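Local atomic coordinates of SusD homolog (Bacteroides thetaiotaomicron VPI-5482, PDB entry 3FDH), a protein that probably binds glycans at the outer surface of the cell as a SusD/RagB-family lipoprotein, handing them to a partner outer-membrane transporter. Residues F34-G39 with N80-S85; N42-S47 with S73-S78; D184-Y187 with K193-K196; N249-F254 with W425-E430. One frame throughout, in Å; residues are numbered along the deposited sequence.

How the contacts relate
All four contacts are buried. Contact 4 lies nearest the middle of the chain, its centre about 10 Å from the chain centre, while contacts 1 and 2 lie at about 12 Å and contact 3, at about 18 Å, is the most peripheral. Contact 1 pairs helix 76-95 with helix 21-37; contact 2 pairs the turn leading into helix 76-95 with helix 40-48. Contact 4 touches both: Pro-250 packs on Ser-38, and Phe-251 meets Asn-42. Contact 3 touches none of the others. Chemistry differs too: an amide and water join the helices of contact 1, rings dominate contact 2, a carboxylate grips an indole in contact 3, and contact 4 couples a helix cap to a loop carbonyl.

Contact 1: F34-G39 with N80-S85; sequences FSNASG and NGIYSS
Helices 21-37 and 76-95 come close where Asn-36 faces Ile-82, their CA atoms 5.8 Å apart, an approach near the last turn of helix 21-37, where the backbone widens into a pi-type turn. Asn-36 carries the contact. Its amide reaches across to the second helix, and ND2 donates to Ser-85 OG over 2.9 Å. The hydroxyl lies close to the amide plane, 15° out of it, and the bond is somewhat bent, 149° at the hydrogen. With CG set beside its own backbone N (chi1 -59°), the side chain runs past Ile-82 in the opposite direction, and Asn-36 CG rests 3.8 Å from Ile-82 CG1. The other end of the amide works through water 1, which donates to Asn-36 OD1 at 2.9 Å and to Gly-81 O at 2.9 Å. Gly-81 leaves room for the water: a CB there would crowd it and lie near Asn-36 OD1. Beyond the pair, Asn-36 ND2 also bonds Asn-119 OD1, Ser-85 OG bonds Ser-31 OG, and Leu-122 and Ile-123 of helix 106-127 pack on Asn-36 and Ile-82. A leucine in place of Asn-36 would probably leave water 1 and the hydroxyl of Ser-85 each short of a partner between the helices. Both ends of the buried amide are thus engaged, ND2 with two acceptors and OD1 with a water. These different demands of its two ends should fix which way the amide is flipped, so the helices are joined by directional polar bonds as well as by apolar packing.

Contact 2: N42-S47 with S73-S78; sequences NTYASS and STFNNS
A T-shaped aromatic pair joins helix 40-48 to the start of helix 76-95: the edge of Phe-75 points into the face of Tyr-44. The ring centroids are 4.8 Å apart and the planes stand at 72°. Phe-75 CZ comes 3.5 Å from Tyr-44 CG, and Phe-75 CE1 lies over the same face, shifted toward the rim, so the touching happens at the root of the tyrosine ring. Phe-75 is the third residue of a type I turn from Ser-73 to Asn-76 and the N-cap of helix 76-95. The turn thereby presents two neighbouring side chains to one tyrosine. With Thr-74 CG2 anti to the backbone N (the OG1 torsion is -57°), the methyl is carried to the outer half of the ring, 3.7 Å from Tyr-44 CE2. At the phenol end, water 2 donates to Thr-74 O at 2.7 Å and, over a longer 3.2 Å, to Tyr-44 OH. That hydroxyl is also hydrogen-bonded to Glu-68 OE2, while Thr-74 OG1 bonds the backbone O of Glu-68. Tyr-464 stacks on Phe-75 and also touches Tyr-44, and Leu-59 and Ala-62 of helix 57-63 pack against Tyr-44.

Contact 3: D184-Y187 with K193-K196; sequences DFLY and KWLK
An Asx turn just ahead of helix 191-208 folds the loop back onto the helix, where Asp-184 meets the indole of Trp-194. Trp-194 NE1 donates to Asp-184 OD2 over 2.8 Å at a nearly straight 165°. The acceptor lies almost in the indole plane, yet the N-H arrives from above the carboxylate plane. Asp-184 OD1 turns inward on its own loop, taking Leu-186 N at 3.0 Å and Tyr-187 N at 2.9 Å from the same face. Carboxylate CG anti to the main-chain N (chi1 176°) carries the group to the indole edge; OD1 serves the turn, while OD2 is shared by Trp-194 NE1 and Gly-189 N. Tyr-187 sets its edge against the face of the indole five-membered ring, the planes at 76° and CD2 3.5 Å from Trp-194 CD1. Leu-186 CD2 makes a CH-pi contact over the six-membered ring. The phenol is in turn covered on one face by Lys-193 CB, 3.6 Å from its centroid, and its OH bonds Asp-236 O. An alanine at Asp-184 would probably leave the indole N-H and both turn amides without their acceptor, loosening the loop. Met-111 and Val-114 of helix 106-127 pack on the indole, so this side chain of helix 191-208 lies between helix 106-127 and the loop. Asp-184 to Tyr-187 form an Asx motif whose carboxylate also accepts from a tryptophan N-H.

Contact 4: N249-F254 with W425-E430; sequences NPFYGF and WGASGE
One face of the Phe-251 ring carries Gly-426 O, which sits 3.7 Å above the plane and over its centre. The backbone of Ala-427 approaches the same ring obliquely, its CA 3.8 Å from Phe-251 CD2, and Ala-427 CB lies 4.0 Å from Phe-251 CD2. The Phe-261 ring also meets it at a shallow angle. The second flat group, the amide of Asn-249, is used at both ends. ND2 donates to Ala-427 O over 2.9 Å along a practically straight line (178°), with the acceptor in the amide plane. OD1 caps the first turn of helix 250-258: it accepts from Tyr-252 N at 2.9 Å and more weakly from Phe-251 N. Asn-249 CG lies opposite the main-chain N about CA-CB (chi1 165°), which lets one amide cap its helix and still reach the loop. Asn-249 ND2 has a second acceptor in Ala-328 O, so both hydrogens are probably used. The loop 425-430 links helices 412-423 and 431-443, and the contact fastens it to the start of helix 250-258. Phe-251 also leans on Asn-42 and Ser-46 of helix 40-48, while Pro-250 touches Thr-330 and Ser-428 touches Leu-331, both in strand 330-331.

Contact 1: F34-G39 with N80-S85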
loop_
_atom_site.group_PDB
_atom_site.type_symbol
_atom_site.label_atom_id
_atom_site.label_comp_id
_atom_site.label_asym_id
_atom_site.label_seq_id
_atom_site.Cartn_x
_atom_site.Cartn_y
_atom_site.Cartn_z
ATOM N N PHE A 34 -4.668 -9.819 -2.238
ATOM C CA PHE A 34 -3.769 -10.394 -3.243
ATOM C C PHE A 34 -3.657 -9.647 -4.583
ATOM O O PHE A 34 -2.547 -9.436 -5.091
ATOM C CB PHE A 34 -4.126 -11.854 -3.521
ATOM C CG PHE A 34 -3.106 -12.550 -4.356
ATOM C CD1 PHE A 34 -2.006 -13.151 -3.764
ATOM C CD2 PHE A 34 -3.223 -12.582 -5.726
ATOM C CE1 PHE A 34 -1.022 -13.784 -4.542
ATOM C CE2 PHE A 34 -2.249 -13.217 -6.512
ATOM C CZ PHE A 34 -1.149 -13.818 -5.903
ATOM N N SER A 35 -4.796 -9.281 -5.148
ATOM C CA SER A 35 -4.835 -8.684 -6.480
ATOM C C SER A 35 -4.986 -7.174 -6.565
ATOM O O SER A 35 -4.488 -6.533 -7.484
ATOM C CB SER A 35 -5.992 -9.297 -7.266
ATOM O OG SER A 35 -5.837 -10.701 -7.421
ATOM N N ASN A 36 -5.724 -6.624 -5.621
ATOM C CA ASN A 36 -6.077 -5.226 -5.630
ATOM C C ASN A 36 -5.104 -4.302 -4.954
ATOM O O ASN A 36 -4.578 -3.401 -5.594
ATOM C CB ASN A 36 -7.474 -5.045 -5.056
ATOM C CG ASN A 36 -8.508 -5.830 -5.841
ATOM O OD1 ASN A 36 -8.176 -6.449 -6.874
ATOM N ND2 ASN A 36 -9.740 -5.832 -5.370
ATOM N N ALA A 37 -4.948 -4.480 -3.651
ATOM C CA ALA A 37 -3.972 -3.694 -2.849
ATOM C C ALA A 37 -2.498 -4.060 -3.136
ATOM O O ALA A 37 -1.638 -3.178 -3.262
ATOM C CB ALA A 37 -4.230 -3.878 -1.335
ATOM N N SER A 38 -2.203 -5.336 -3.297
ATOM C CA SER A 38 -0.795 -5.706 -3.351
ATOM C C SER A 38 -0.373 -6.432 -4.614
ATOM O O SER A 38 0.664 -7.073 -4.633
ATOM C CB SER A 38 -0.446 -6.504 -2.116
ATOM O OG SER A 38 0.947 -6.793 -2.066
ATOM N N GLY A 39 -1.205 -6.293 -5.622
ATOM C CA GLY A 39 -0.972 -6.787 -6.989
ATOM C C GLY A 39 -0.217 -5.774 -7.831
ATOM O O GLY A 39 0.649 -5.067 -7.340
ATOM N N ASN A 80 -10.163 -3.810 -13.608
ATOM C CA ASN A 80 -11.282 -4.765 -13.655
ATOM C C ASN A 80 -11.450 -5.514 -12.345
ATOM O O ASN A 80 -12.551 -5.743 -11.866
ATOM C CB ASN A 80 -11.087 -5.757 -14.788
ATOM C CG ASN A 80 -11.298 -5.126 -16.139
ATOM O OD1 ASN A 80 -12.090 -4.185 -16.284
ATOM N ND2 ASN A 80 -10.612 -5.651 -17.145
ATOM N N GLY A 81 -10.329 -5.833 -11.728
ATOM C CA GLY A 81 -10.329 -6.609 -10.477
ATOM C C GLY A 81 -10.895 -5.849 -9.286
ATOM O O GLY A 81 -11.645 -6.393 -8.475
ATOM N N ILE A 82 -10.561 -4.572 -9.222
ATOM C CA ILE A 82 -11.032 -3.706 -8.157
ATOM C C ILE A 82 -12.554 -3.522 -8.280
ATOM O O ILE A 82 -13.280 -3.645 -7.306
ATOM C CB ILE A 82 -10.290 -2.365 -8.154
ATOM C CG1 ILE A 82 -8.824 -2.595 -7.729
ATOM C CG2 ILE A 82 -10.988 -1.377 -7.225
ATOM C CD1 ILE A 82 -7.878 -1.456 -8.207
ATOM N N TYR A 83 -13.021 -3.269 -9.492
ATOM C CA TYR A 83 -14.458 -3.118 -9.746
ATOM C C TYR A 83 -15.193 -4.425 -9.466
ATOM O O TYR A 83 -16.266 -4.440 -8.875
ATOM C CB TYR A 83 -14.760 -2.607 -11.148
ATOM C CG TYR A 83 -14.635 -1.103 -11.258
ATOM C CD1 TYR A 83 -15.668 -0.283 -10.828
ATOM C CD2 TYR A 83 -13.504 -0.510 -11.818
ATOM C CE1 TYR A 83 -15.585 1.084 -10.936
ATOM C CE2 TYR A 83 -13.397 0.881 -11.924
ATOM C CZ TYR A 83 -14.445 1.672 -11.478
ATOM O OH TYR A 83 -14.400 3.054 -11.553
ATOM N N SER A 84 -14.563 -5.526 -9.817
ATOM C CA SER A 84 -15.153 -6.847 -9.544
ATOM C C SER A 84 -15.348 -7.090 -8.032
ATOM O O SER A 84 -16.366 -7.605 -7.588
ATOM C CB SER A 84 -14.270 -7.966 -10.115
ATOM O OG SER A 84 -14.829 -9.228 -9.770
ATOM N N SER A 85 -14.334 -6.740 -7.259
ATOM C CA SER A 85 -14.362 -6.940 -5.806
ATOM C C SER A 85 -15.388 -6.016 -5.186
ATOM O O SER A 85 -16.079 -6.394 -4.254
ATOM C CB SER A 85 -12.983 -6.708 -5.188
ATOM O OG SER A 85 -12.024 -7.571 -5.744
HETATM O O HOH W 1 -9.857 -8.615 -7.834
#

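Contact 2: N42-S47 with S73-S78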
loop_
_atom_site.group_PDB
_atom_site.type_symbol
_atom_site.label_atom_id
_atom_site.label_comp_id
_atom_site.label_asym_id
_atom_site.label_seq_id
_atom_site.Cartn_x
_atom_site.Cartn_y
_atom_site.Cartn_z
ATOM N N ASN A 42 0.565 -2.187 -6.606
ATOM C CA ASN A 42 1.683 -2.158 -5.640
ATOM C C ASN A 42 3.012 -2.349 -6.356
ATOM O O ASN A 42 4.032 -1.734 -6.021
ATOM C CB ASN A 42 1.548 -3.243 -4.568
ATOM C CG ASN A 42 2.673 -3.215 -3.520
ATOM O OD1 ASN A 42 2.710 -2.310 -2.668
ATOM N ND2 ASN A 42 3.522 -4.276 -3.489
ATOM N N THR A 43 2.965 -3.219 -7.354
ATOM C CA THR A 43 4.154 -3.537 -8.135
ATOM C C THR A 43 4.725 -2.294 -8.818
ATOM O O THR A 43 5.936 -1.984 -8.722
ATOM C CB THR A 43 3.857 -4.709 -9.099
ATOM O OG1 THR A 43 3.570 -5.876 -8.268
ATOM C CG2 THR A 43 5.083 -4.967 -10.037
ATOM N N TYR A 44 3.839 -1.574 -9.485
ATOM C CA TYR A 44 4.226 -0.359 -10.210
ATOM C C TYR A 44 4.551 0.769 -9.252
ATOM O O TYR A 44 5.519 1.513 -9.438
ATOM C CB TYR A 44 3.186 0.018 -11.262
ATOM C CG TYR A 44 3.208 -0.862 -12.479
ATOM C CD1 TYR A 44 2.766 -2.198 -12.427
ATOM C CD2 TYR A 44 3.633 -0.375 -13.703
ATOM C CE1 TYR A 44 2.767 -3.011 -13.581
ATOM C CE2 TYR A 44 3.660 -1.181 -14.863
ATOM C CZ TYR A 44 3.212 -2.489 -14.799
ATOM O OH TYR A 44 3.236 -3.243 -15.961
ATOM N N ALA A 45 3.749 0.920 -8.209
ATOM C CA ALA A 45 4.051 1.915 -7.179
ATOM C C ALA A 45 5.471 1.773 -6.660
ATOM O O ALA A 45 6.192 2.751 -6.414
ATOM C CB ALA A 45 3.030 1.809 -6.023
ATOM N N SER A 46 5.885 0.531 -6.488
ATOM C CA SER A 46 7.229 0.232 -5.986
ATOM C C SER A 46 8.295 0.905 -6.817
ATOM O O SER A 46 9.271 1.451 -6.303
ATOM C CB SER A 46 7.503 -1.277 -5.961
ATOM O OG SER A 46 6.638 -1.976 -5.109
ATOM N N SER A 47 8.062 0.895 -8.123
ATOM C CA SER A 47 8.965 1.538 -9.059
ATOM C C SER A 47 8.784 3.066 -8.996
ATOM O O SER A 47 9.719 3.824 -8.881
ATOM C CB SER A 47 8.682 1.094 -10.504
ATOM O OG SER A 47 9.343 1.923 -11.427
ATOM N N SER A 73 -3.794 -0.037 -21.194
ATOM C CA SER A 73 -3.673 -1.496 -21.011
ATOM C C SER A 73 -3.021 -1.891 -19.743
ATOM O O SER A 73 -3.258 -2.965 -19.205
ATOM C CB SER A 73 -2.762 -2.114 -22.059
ATOM O OG SER A 73 -3.293 -1.906 -23.314
ATOM N N THR A 74 -2.185 -0.990 -19.263
ATOM C CA THR A 74 -1.286 -1.324 -18.188
ATOM C C THR A 74 -1.954 -1.797 -16.928
ATOM O O THR A 74 -1.495 -2.772 -16.309
ATOM C CB THR A 74 -0.373 -0.152 -17.906
ATOM O OG1 THR A 74 0.312 0.168 -19.117
ATOM C CG2 THR A 74 0.587 -0.470 -16.843
ATOM N N PHE A 75 -2.990 -1.084 -16.515
ATOM C CA PHE A 75 -3.688 -1.435 -15.256
ATOM C C PHE A 75 -5.070 -1.933 -15.511
ATOM O O PHE A 75 -5.907 -1.899 -14.635
ATOM C CB PHE A 75 -3.724 -0.243 -14.311
ATOM C CG PHE A 75 -2.334 0.205 -13.906
ATOM C CD1 PHE A 75 -1.594 -0.590 -13.066
ATOM C CD2 PHE A 75 -1.754 1.366 -14.426
ATOM C CE1 PHE A 75 -0.328 -0.251 -12.712
ATOM C CE2 PHE A 75 -0.463 1.719 -14.091
ATOM C CZ PHE A 75 0.257 0.908 -13.231
ATOM N N ASN A 76 -5.304 -2.414 -16.720
ATOM C CA ASN A 76 -6.648 -2.920 -17.064
ATOM C C ASN A 76 -7.102 -4.052 -16.160
ATOM O O ASN A 76 -8.231 -4.078 -15.663
ATOM C CB ASN A 76 -6.747 -3.381 -18.507
ATOM C CG ASN A 76 -8.193 -3.506 -18.956
ATOM O OD1 ASN A 76 -8.991 -2.601 -18.739
ATOM N ND2 ASN A 76 -8.541 -4.635 -19.550
ATOM N N ASN A 77 -6.204 -4.997 -15.928
ATOM C CA ASN A 77 -6.520 -6.123 -15.054
ATOM C C ASN A 77 -6.817 -5.685 -13.625
ATOM O O ASN A 77 -7.799 -6.129 -13.007
ATOM C CB ASN A 77 -5.400 -7.152 -15.030
ATOM C CG ASN A 77 -5.333 -7.972 -16.288
ATOM O OD1 ASN A 77 -6.295 -8.052 -17.055
ATOM N ND2 ASN A 77 -4.177 -8.604 -16.512
ATOM N N SER A 78 -5.964 -4.801 -13.109
ATOM C CA SER A 78 -6.124 -4.296 -11.752
ATOM C C SER A 78 -7.432 -3.567 -11.622
ATOM O O SER A 78 -8.165 -3.723 -10.670
ATOM C CB SER A 78 -5.012 -3.342 -11.378
ATOM O OG SER A 78 -3.804 -4.061 -11.312
HETATM O O HOH W 2 0.430 -4.638 -16.684
#

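Contact 3: D184-Y187 with K193-K196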
loop_
_atom_site.group_PDB
_atom_site.type_symbol
_atom_site.label_atom_id
_atom_site.label_comp_id
_atom_site.label_asym_id
_atom_site.label_seq_id
_atom_site.Cartn_x
_atom_site.Cartn_y
_atom_site.Cartn_z
ATOM N N ASP A 184 -13.681 -15.372 6.976
ATOM C CA ASP A 184 -13.032 -14.089 7.314
ATOM C C ASP A 184 -11.525 -14.318 7.463
ATOM O O ASP A 184 -11.013 -14.630 8.547
ATOM C CB ASP A 184 -13.609 -13.507 8.606
ATOM C CG ASP A 184 -12.894 -12.245 9.034
ATOM O OD1 ASP A 184 -12.049 -11.752 8.227
ATOM O OD2 ASP A 184 -13.143 -11.763 10.165
ATOM N N PHE A 185 -10.853 -14.236 6.339
ATOM C CA PHE A 185 -9.410 -14.459 6.256
ATOM C C PHE A 185 -8.603 -13.306 6.855
ATOM O O PHE A 185 -7.381 -13.370 6.961
ATOM C CB PHE A 185 -8.949 -14.688 4.807
ATOM C CG PHE A 185 -9.558 -15.890 4.159
ATOM C CD1 PHE A 185 -9.566 -17.110 4.820
ATOM C CD2 PHE A 185 -10.081 -15.808 2.879
ATOM C CE1 PHE A 185 -10.129 -18.215 4.210
ATOM C CE2 PHE A 185 -10.622 -16.899 2.271
ATOM C CZ PHE A 185 -10.653 -18.108 2.926
ATOM N N LEU A 186 -9.293 -12.262 7.275
ATOM C CA LEU A 186 -8.605 -11.130 7.856
ATOM C C LEU A 186 -8.582 -11.286 9.365
ATOM O O LEU A 186 -7.517 -11.309 9.979
ATOM C CB LEU A 186 -9.274 -9.831 7.433
ATOM C CG LEU A 186 -8.365 -8.654 7.224
ATOM C CD1 LEU A 186 -7.330 -8.994 6.096
ATOM C CD2 LEU A 186 -9.229 -7.448 6.861
ATOM N N TYR A 187 -9.753 -11.480 9.961
ATOM C CA TYR A 187 -9.864 -11.497 11.416
ATOM C C TYR A 187 -10.608 -12.680 12.062
ATOM O O TYR A 187 -10.869 -12.683 13.260
ATOM C CB TYR A 187 -10.473 -10.194 11.900
ATOM C CG TYR A 187 -9.598 -8.960 11.736
ATOM C CD1 TYR A 187 -8.376 -8.846 12.361
ATOM C CD2 TYR A 187 -10.052 -7.878 11.029
ATOM C CE1 TYR A 187 -7.630 -7.693 12.279
ATOM C CE2 TYR A 187 -9.324 -6.724 10.941
ATOM C CZ TYR A 187 -8.098 -6.640 11.534
ATOM O OH TYR A 187 -7.375 -5.482 11.459
ATOM N N LYS A 193 -12.076 -6.227 15.993
ATOM C CA LYS A 193 -10.868 -5.981 15.200
ATOM C C LYS A 193 -11.254 -5.321 13.880
ATOM O O LYS A 193 -10.589 -4.412 13.401
ATOM C CB LYS A 193 -10.060 -7.259 14.998
ATOM C CG LYS A 193 -9.407 -7.704 16.286
ATOM C CD LYS A 193 -8.364 -8.752 16.057
ATOM C CE LYS A 193 -7.547 -8.961 17.313
ATOM N NZ LYS A 193 -6.419 -9.859 17.078
ATOM N N TRP A 194 -12.368 -5.744 13.308
ATOM C CA TRP A 194 -12.836 -5.071 12.097
ATOM C C TRP A 194 -13.168 -3.619 12.404
ATOM O O TRP A 194 -12.920 -2.717 11.608
ATOM C CB TRP A 194 -14.052 -5.747 11.457
ATOM C CG TRP A 194 -13.702 -6.911 10.574
ATOM C CD1 TRP A 194 -13.556 -8.218 10.953
ATOM C CD2 TRP A 194 -13.462 -6.876 9.169
ATOM N NE1 TRP A 194 -13.236 -9.000 9.859
ATOM C CE2 TRP A 194 -13.193 -8.201 8.753
ATOM C CE3 TRP A 194 -13.504 -5.862 8.204
ATOM C CZ2 TRP A 194 -12.940 -8.529 7.450
ATOM C CZ3 TRP A 194 -13.240 -6.195 6.897
ATOM C CH2 TRP A 194 -12.959 -7.515 6.528
ATOM N N LEU A 195 -13.716 -3.402 13.583
ATOM C CA LEU A 195 -14.145 -2.065 13.988
ATOM C C LEU A 195 -12.889 -1.192 14.088
ATOM O O LEU A 195 -12.846 -0.047 13.632
ATOM C CB LEU A 195 -14.939 -2.140 15.309
ATOM C CG LEU A 195 -15.711 -0.906 15.757
ATOM C CD1 LEU A 195 -16.793 -0.543 14.749
ATOM C CD2 LEU A 195 -16.336 -1.251 17.100
ATOM N N LYS A 196 -11.839 -1.771 14.655
ATOM C CA LYS A 196 -10.541 -1.053 14.758
ATOM C C LYS A 196 -9.982 -0.715 13.381
ATOM O O LYS A 196 -9.430 0.364 13.150
ATOM C CB LYS A 196 -9.519 -1.860 15.538
ATOM C CG LYS A 196 -9.785 -1.916 16.989
ATOM C CD LYS A 196 -8.726 -2.711 17.692
ATOM C CE LYS A 196 -8.915 -2.672 19.174
ATOM N NZ LYS A 196 -8.020 -3.676 19.819
#

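Contact 4: N249-F254 with W425-E430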
loop_
_atom_site.group_PDB
_atom_site.type_symbol
_atom_site.label_atom_id
_atom_site.label_comp_id
_atom_site.label_asym_id
_atom_site.label_seq_id
_atom_site.Cartn_x
_atom_site.Cartn_y
_atom_site.Cartn_z
ATOM N N ASN A 249 2.585 -15.119 -1.476
ATOM C CA ASN A 249 2.550 -13.661 -1.305
ATOM C C ASN A 249 2.672 -13.041 -2.699
ATOM O O ASN A 249 3.477 -13.501 -3.513
ATOM C CB ASN A 249 3.692 -13.236 -0.353
ATOM C CG ASN A 249 3.972 -11.753 -0.376
ATOM O OD1 ASN A 249 4.382 -11.213 -1.388
ATOM N ND2 ASN A 249 3.805 -11.094 0.782
ATOM N N PRO A 250 1.904 -11.974 -2.973
ATOM C CA PRO A 250 1.821 -11.415 -4.321
ATOM C C PRO A 250 3.023 -10.639 -4.842
ATOM O O PRO A 250 3.248 -10.594 -6.058
ATOM C CB PRO A 250 0.578 -10.541 -4.245
ATOM C CG PRO A 250 0.513 -10.114 -2.810
ATOM C CD PRO A 250 0.917 -11.360 -2.067
ATOM N N PHE A 251 3.743 -10.023 -3.918
ATOM C CA PHE A 251 4.984 -9.307 -4.184
ATOM C C PHE A 251 6.038 -10.383 -4.555
ATOM O O PHE A 251 6.723 -10.317 -5.586
ATOM C CB PHE A 251 5.398 -8.484 -2.954
ATOM C CG PHE A 251 6.639 -7.657 -3.167
ATOM C CD1 PHE A 251 6.569 -6.436 -3.794
ATOM C CD2 PHE A 251 7.871 -8.107 -2.754
ATOM C CE1 PHE A 251 7.699 -5.673 -4.017
ATOM C CE2 PHE A 251 8.995 -7.366 -2.987
ATOM C CZ PHE A 251 8.921 -6.134 -3.604
ATOM N N TYR A 252 6.145 -11.380 -3.689
ATOM C CA TYR A 252 6.984 -12.537 -3.965
ATOM C C TYR A 252 6.597 -13.146 -5.319
ATOM O O TYR A 252 7.453 -13.535 -6.141
ATOM C CB TYR A 252 6.843 -13.585 -2.838
ATOM C CG TYR A 252 7.394 -14.940 -3.210
ATOM C CD1 TYR A 252 6.632 -15.854 -3.931
ATOM C CD2 TYR A 252 8.666 -15.316 -2.820
ATOM C CE1 TYR A 252 7.151 -17.087 -4.273
ATOM C CE2 TYR A 252 9.183 -16.532 -3.152
ATOM C CZ TYR A 252 8.432 -17.413 -3.882
ATOM O OH TYR A 252 8.949 -18.639 -4.186
ATOM N N GLY A 253 5.290 -13.166 -5.555
ATOM C CA GLY A 253 4.716 -13.771 -6.748
ATOM C C GLY A 253 5.170 -13.114 -8.014
ATOM O O GLY A 253 5.522 -13.779 -9.003
ATOM N N PHE A 254 5.151 -11.795 -7.996
ATOM C CA PHE A 254 5.615 -11.015 -9.141
ATOM C C PHE A 254 7.057 -11.331 -9.472
ATOM O O PHE A 254 7.397 -11.585 -10.621
ATOM C CB PHE A 254 5.491 -9.505 -8.931
ATOM C CG PHE A 254 6.209 -8.716 -9.999
ATOM C CD1 PHE A 254 5.643 -8.542 -11.246
ATOM C CD2 PHE A 254 7.490 -8.208 -9.769
ATOM C CE1 PHE A 254 6.325 -7.853 -12.233
ATOM C CE2 PHE A 254 8.172 -7.532 -10.761
ATOM C CZ PHE A 254 7.592 -7.352 -11.979
ATOM N N TRP A 425 8.450 0.153 2.968
ATOM C CA TRP A 425 9.227 -0.659 2.004
ATOM C C TRP A 425 9.205 -2.094 2.529
ATOM O O TRP A 425 9.525 -2.363 3.671
ATOM C CB TRP A 425 10.675 -0.195 2.000
ATOM C CG TRP A 425 11.605 -1.015 1.207
ATOM C CD1 TRP A 425 11.415 -1.452 -0.075
ATOM C CD2 TRP A 425 12.920 -1.429 1.578
ATOM N NE1 TRP A 425 12.508 -2.148 -0.528
ATOM C CE2 TRP A 425 13.442 -2.176 0.485
ATOM C CE3 TRP A 425 13.720 -1.259 2.736
ATOM C CZ2 TRP A 425 14.710 -2.711 0.500
ATOM C CZ3 TRP A 425 14.951 -1.843 2.762
ATOM C CH2 TRP A 425 15.457 -2.536 1.638
ATOM N N GLY A 426 8.856 -3.008 1.663
ATOM C CA GLY A 426 8.785 -4.417 1.972
ATOM C C GLY A 426 8.024 -5.297 1.003
ATOM O O GLY A 426 7.841 -4.940 -0.183
ATOM N N ALA A 427 7.568 -6.420 1.533
ATOM C CA ALA A 427 6.770 -7.436 0.808
ATOM C C ALA A 427 5.327 -7.382 1.276
ATOM O O ALA A 427 4.499 -8.270 0.977
ATOM C CB ALA A 427 7.370 -8.873 1.089
ATOM N N SER A 428 5.018 -6.336 2.032
ATOM C CA SER A 428 3.706 -6.181 2.699
ATOM C C SER A 428 2.567 -5.567 1.887
ATOM O O SER A 428 1.421 -5.518 2.360
ATOM C CB SER A 428 3.851 -5.411 4.027
ATOM O OG SER A 428 4.804 -6.026 4.882
ATOM N N GLY A 429 2.894 -5.084 0.694
ATOM C CA GLY A 429 1.928 -4.414 -0.181
ATOM C C GLY A 429 1.727 -2.947 0.156
ATOM O O GLY A 429 0.702 -2.376 -0.175
ATOM N N GLU A 430 2.715 -2.323 0.794
ATOM C CA GLU A 430 2.578 -0.906 1.262
ATOM C C GLU A 430 3.029 0.205 0.314
ATOM O O GLU A 430 2.863 1.405 0.611
ATOM C CB GLU A 430 3.230 -0.745 2.644
ATOM C CG GLU A 430 2.520 -1.551 3.714
ATOM C CD GLU A 430 3.024 -1.257 5.120
ATOM O OE1 GLU A 430 4.216 -1.530 5.403
ATOM O OE2 GLU A 430 2.214 -0.763 5.944
#